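Local structure of galectin (Xenopus laevis, 3WUC) at residues B[44-49]-B[71-76]. The protein is a proto-type lectin of the skin that probably binds beta-galactosides such as lactose through its beta-sandwich carbohydrate-recognition fold. Sequence-based numbering, arbitrary orientation.
With GAL (beta-D-galactopyranose), chain D; GLC (alpha-D-glucopyranose), chain C.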
ATOM      1  N   ARG B  44     -19.818 -20.925   7.182  1.00 19.58           N
ATOM      2  CA  ARG B  44     -21.026 -21.607   6.740  1.00 18.22           C
ATOM      3  C   ARG B  44     -21.926 -20.755   5.874  1.00 16.61           C
ATOM      4  O   ARG B  44     -22.910 -21.246   5.277  1.00 15.65           O
ATOM      5  CB  ARG B  44     -21.858 -22.134   7.966  1.00 19.14           C
ATOM      6  CG  ARG B  44     -21.044 -23.119   8.753  1.00 21.22           C
ATOM      7  CD  ARG B  44     -21.668 -23.244  10.144  1.00 22.47           C
ATOM      8  NE  ARG B  44     -23.101 -23.297  10.059  1.00 30.19           N
ATOM      9  CZ  ARG B  44     -23.789 -24.370   9.756  1.00 24.79           C
ATOM     10  NH1 ARG B  44     -23.213 -25.563   9.628  1.00 30.71           N
ATOM     11  NH2 ARG B  44     -25.082 -24.238   9.608  1.00 29.11           N
ATOM     12  N   ASN B  45     -21.706 -19.448   5.839  1.00 15.75           N
ATOM     13  CA  ASN B  45     -22.602 -18.498   5.210  1.00 16.15           C
ATOM     14  C   ASN B  45     -21.724 -17.497   4.469  1.00 16.08           C
ATOM     15  O   ASN B  45     -21.345 -16.453   5.020  1.00 16.88           O
ATOM     16  CB  ASN B  45     -23.495 -17.788   6.192  1.00 18.65           C
ATOM     17  CG  ASN B  45     -24.465 -18.755   6.824  1.00 18.54           C
ATOM     18  OD1 ASN B  45     -25.496 -19.084   6.260  1.00 18.77           O
ATOM     19  ND2 ASN B  45     -24.017 -19.333   7.916  1.00 20.04           N
ATOM     20  N   LEU B  46     -21.581 -17.808   3.194  1.00 13.24           N
ATOM     21  CA  LEU B  46     -20.706 -17.061   2.228  1.00 14.40           C
ATOM     22  C   LEU B  46     -21.571 -16.334   1.216  1.00 14.40           C
ATOM     23  O   LEU B  46     -22.330 -16.934   0.465  1.00 12.86           O
ATOM     24  CB  LEU B  46     -19.725 -17.953   1.603  1.00 14.35           C
ATOM     25  CG  LEU B  46     -18.753 -18.815   2.470  1.00 13.70           C
ATOM     26  CD1 LEU B  46     -17.851 -19.759   1.753  1.00 15.87           C
ATOM     27  CD2 LEU B  46     -17.990 -17.805   3.359  1.00 16.20           C
ATOM     28  N   ILE B  47     -21.436 -15.013   1.122  1.00 13.66           N
ATOM     29  CA  ILE B  47     -22.087 -14.242   0.058  1.00 13.15           C
ATOM     30  C   ILE B  47     -21.262 -14.331  -1.217  1.00 12.92           C
ATOM     31  O   ILE B  47     -21.885 -14.193  -2.286  1.00 14.76           O
ATOM     32  CB  ILE B  47     -22.358 -12.752   0.457  1.00 14.51           C
ATOM     33  CG1 ILE B  47     -23.411 -12.101  -0.364  1.00 16.46           C
ATOM     34  CG2 ILE B  47     -21.062 -11.936   0.560  1.00 17.34           C
ATOM     35  CD1 ILE B  47     -24.803 -12.637  -0.072  1.00 17.22           C
ATOM     36  N   CYS B  48     -19.951 -14.554  -1.108  1.00 12.62           N
ATOM     37  CA  CYS B  48     -19.152 -14.749  -2.296  1.00 14.66           C
ATOM     38  C   CYS B  48     -17.976 -15.646  -2.016  1.00 14.18           C
ATOM     39  O   CYS B  48     -17.092 -15.288  -1.249  1.00 14.73           O
ATOM     40  CB  CYS B  48     -18.710 -13.383  -2.830  1.00 15.87           C
ATOM     41  SG  CYS B  48     -17.815 -13.545  -4.434  1.00 18.38           S
ATOM     42  N   HIS B  49     -17.977 -16.829  -2.611  1.00 12.31           N
ATOM     43  CA  HIS B  49     -16.839 -17.737  -2.670  1.00 12.52           C
ATOM     44  C   HIS B  49     -16.246 -17.611  -4.053  1.00 13.35           C
ATOM     45  O   HIS B  49     -16.950 -17.880  -4.997  1.00 14.36           O
ATOM     46  CB  HIS B  49     -17.353 -19.166  -2.454  1.00 14.50           C
ATOM     47  CG  HIS B  49     -16.417 -20.293  -2.808  1.00 13.49           C
ATOM     48  ND1 HIS B  49     -15.298 -20.649  -2.084  1.00 14.63           N
ATOM     49  CD2 HIS B  49     -16.510 -21.256  -3.766  1.00 14.38           C
ATOM     50  CE1 HIS B  49     -14.749 -21.734  -2.573  1.00 14.07           C
ATOM     51  NE2 HIS B  49     -15.477 -22.132  -3.588  1.00 14.79           N
ATOM     52  N   ASP B  71     -24.209 -23.821   5.482  1.00 17.11           N
ATOM     53  CA  ASP B  71     -23.296 -24.786   5.014  1.00 15.22           C
ATOM     54  C   ASP B  71     -23.710 -25.648   3.790  1.00 14.14           C
ATOM     55  O   ASP B  71     -23.112 -26.712   3.528  1.00 17.48           O
ATOM     56  CB  ASP B  71     -22.844 -25.742   6.149  1.00 18.96           C
ATOM     57  CG  ASP B  71     -21.368 -26.100   6.096  1.00 24.21           C
ATOM     58  OD1 ASP B  71     -20.527 -25.199   5.737  1.00 27.72           O
ATOM     59  OD2 ASP B  71     -20.975 -27.197   6.580  1.00 26.88           O
ATOM     60  N   VAL B  72     -24.599 -25.080   3.001  1.00 16.25           N
ATOM     61  CA  VAL B  72     -24.984 -25.703   1.768  1.00 15.02           C
ATOM     62  C   VAL B  72     -24.695 -24.756   0.572  1.00 12.90           C
ATOM     63  O   VAL B  72     -25.129 -23.607   0.586  1.00 14.92           O
ATOM     64  CB  VAL B  72     -26.440 -25.979   1.765  1.00 16.51           C
ATOM     65  CG1 VAL B  72     -26.871 -26.691   0.532  1.00 15.45           C
ATOM     66  CG2 VAL B  72     -26.717 -26.904   2.926  1.00 17.37           C
ATOM     67  N   TRP B  73     -23.999 -25.301  -0.369  1.00 14.00           N
ATOM     68  CA  TRP B  73     -23.644 -24.506  -1.586  1.00 13.60           C
ATOM     69  C   TRP B  73     -24.863 -24.291  -2.482  1.00 18.01           C
ATOM     70  O   TRP B  73     -25.747 -25.143  -2.553  1.00 16.64           O
ATOM     71  CB  TRP B  73     -22.609 -25.228  -2.371  1.00 13.05           C
ATOM     72  CG  TRP B  73     -21.258 -25.362  -1.751  1.00 15.58           C
ATOM     73  CD1 TRP B  73     -20.679 -26.486  -1.283  1.00 15.94           C
ATOM     74  CD2 TRP B  73     -20.315 -24.304  -1.506  1.00 14.96           C
ATOM     75  NE1 TRP B  73     -19.451 -26.250  -0.770  1.00 16.85           N
ATOM     76  CE2 TRP B  73     -19.198 -24.886  -0.892  1.00 15.27           C
ATOM     77  CE3 TRP B  73     -20.327 -22.913  -1.745  1.00 15.77           C
ATOM     78  CZ2 TRP B  73     -18.022 -24.136  -0.545  1.00 17.28           C
ATOM     79  CZ3 TRP B  73     -19.180 -22.166  -1.338  1.00 14.88           C
ATOM     80  CH2 TRP B  73     -18.093 -22.781  -0.723  1.00 17.15           C
ATOM     81  N   ASP B  74     -24.906 -23.131  -3.126  1.00 15.33           N
ATOM     82  CA  ASP B  74     -26.000 -22.725  -4.041  1.00 16.55           C
ATOM     83  C   ASP B  74     -25.476 -23.105  -5.461  1.00 13.76           C
ATOM     84  O   ASP B  74     -24.702 -24.019  -5.586  1.00 15.90           O
ATOM     85  CB  ASP B  74     -26.370 -21.266  -3.871  1.00 19.09           C
ATOM     86  CG  ASP B  74     -26.961 -20.927  -2.455  1.00 20.27           C
ATOM     87  OD1 ASP B  74     -27.888 -21.678  -2.056  1.00 23.08           O
ATOM     88  OD2 ASP B  74     -26.546 -19.937  -1.724  1.00 20.38           O
ATOM     89  N   ILE B  75     -25.966 -22.370  -6.494  1.00 15.86           N
ATOM     90  CA  ILE B  75     -25.586 -22.730  -7.893  1.00 14.81           C
ATOM     91  C   ILE B  75     -24.289 -21.993  -8.318  1.00 13.77           C
ATOM     92  O   ILE B  75     -24.225 -20.801  -8.130  1.00 16.86           O
ATOM     93  CB  ILE B  75     -26.772 -22.335  -8.830  1.00 16.22           C
ATOM     94  CG1 ILE B  75     -28.025 -23.101  -8.454  1.00 17.83           C
ATOM     95  CG2 ILE B  75     -26.390 -22.569 -10.243  1.00 16.39           C
ATOM     96  CD1 ILE B  75     -29.239 -22.680  -9.200  1.00 19.48           C
ATOM     97  N   GLU B  76     -23.376 -22.736  -8.884  1.00 12.39           N
ATOM     98  CA  GLU B  76     -22.090 -22.181  -9.324  1.00 14.38           C
ATOM     99  C   GLU B  76     -22.311 -21.249 -10.510  1.00 17.78           C
ATOM    100  O   GLU B  76     -23.087 -21.514 -11.440  1.00 17.67           O
ATOM    101  CB  GLU B  76     -21.156 -23.257  -9.709  1.00 14.46           C
ATOM    102  CG  GLU B  76     -20.573 -24.039  -8.553  1.00 17.54           C
ATOM    103  CD  GLU B  76     -19.757 -25.246  -8.894  1.00 21.61           C
ATOM    104  OE1 GLU B  76     -19.536 -25.623 -10.098  1.00 20.80           O
ATOM    105  OE2 GLU B  76     -19.232 -25.800  -7.928  1.00 23.16           O
TER
HETATM  106  C1  GAL D   2     -17.270 -27.828  -4.563  1.00 19.27           C
HETATM  107  C2  GAL D   2     -15.944 -27.728  -3.858  1.00 20.31           C
HETATM  108  C3  GAL D   2     -15.976 -26.633  -2.815  1.00 17.04           C
HETATM  109  C4  GAL D   2     -16.474 -25.343  -3.456  1.00 15.41           C
HETATM  110  C5  GAL D   2     -17.818 -25.629  -4.164  1.00 16.25           C
HETATM  111  C6  GAL D   2     -18.321 -24.372  -4.844  1.00 16.12           C
HETATM  112  O2  GAL D   2     -15.753 -28.990  -3.170  1.00 25.68           O
HETATM  113  O3  GAL D   2     -14.754 -26.535  -2.138  1.00 19.01           O
HETATM  114  O4  GAL D   2     -15.462 -24.799  -4.341  1.00 16.03           O
HETATM  115  O5  GAL D   2     -17.595 -26.609  -5.165  1.00 17.42           O
HETATM  116  O6  GAL D   2     -19.511 -24.594  -5.583  1.00 17.86           O
HETATM  117  C1  GLC C   1     -19.423 -30.850  -8.378  1.00 30.61           C
HETATM  118  C2  GLC C   1     -18.874 -29.496  -8.858  1.00 24.88           C
HETATM  119  C3  GLC C   1     -17.784 -29.077  -7.863  1.00 21.75           C
HETATM  120  C4  GLC C   1     -18.203 -29.081  -6.388  1.00 22.97           C
HETATM  121  C5  GLC C   1     -18.833 -30.438  -6.037  1.00 27.99           C
HETATM  122  C6  GLC C   1     -19.468 -30.387  -4.642  1.00 28.64           C
HETATM  123  O1  GLC C   1     -18.339 -31.732  -8.524  1.00 36.36           O
HETATM  124  O2  GLC C   1     -18.308 -29.637 -10.143  1.00 26.69           O
HETATM  125  O3  GLC C   1     -17.451 -27.715  -8.218  1.00 20.15           O
HETATM  126  O4  GLC C   1     -17.043 -28.813  -5.565  1.00 21.17           O
HETATM  127  O5  GLC C   1     -19.837 -30.789  -7.023  1.00 29.82           O
HETATM  128  O6  GLC C   1     -20.457 -29.371  -4.287  1.00 32.73           O
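His49 and Trp73 meet in the carbohydrate-recognition site of the galectin beta-sandwich, on strands 45-53 and 72-79, which flank strand 62-69 in one sheet. The six-membered ring of Trp73 lies against the imidazole at an oblique 45°, with CH2 over the middle of one imidazole face and CZ3 3.6 Å from His49 CG. CG of His49 stands anti to the backbone N (chi1 165°), which carries the ring across the indole end, while Asp38 fixes its rotation by bonding ND1. NE2 then hydrogen-bonds the axial hydroxyl of galactose, His49 NE2 to GAL O4 2.8 Å. Galactose lays C5 over the centre of one indole face, the CH-pi platform of galectins. Leu46 rests CD1 3.9 Å from Trp73 CH2, at the same end of the indole. Away from the sugar, Asp71 N donates to Arg44 O (2.9 Å, 165°), joining the turns that lead into both strands. Asp71 CB sits over one face of the Arg44 guanidinium, 3.5 Å from Arg44 NH1; the carboxylate is near but well out of the guanidinium plane, and Asp71 OD1 forms its salt bridge with Lys68. Glu76 OE2 bridges the two sugars, accepting hydrogen bonds from GAL O6 at 2.7 Å and GLC O3 at 2.6 Å.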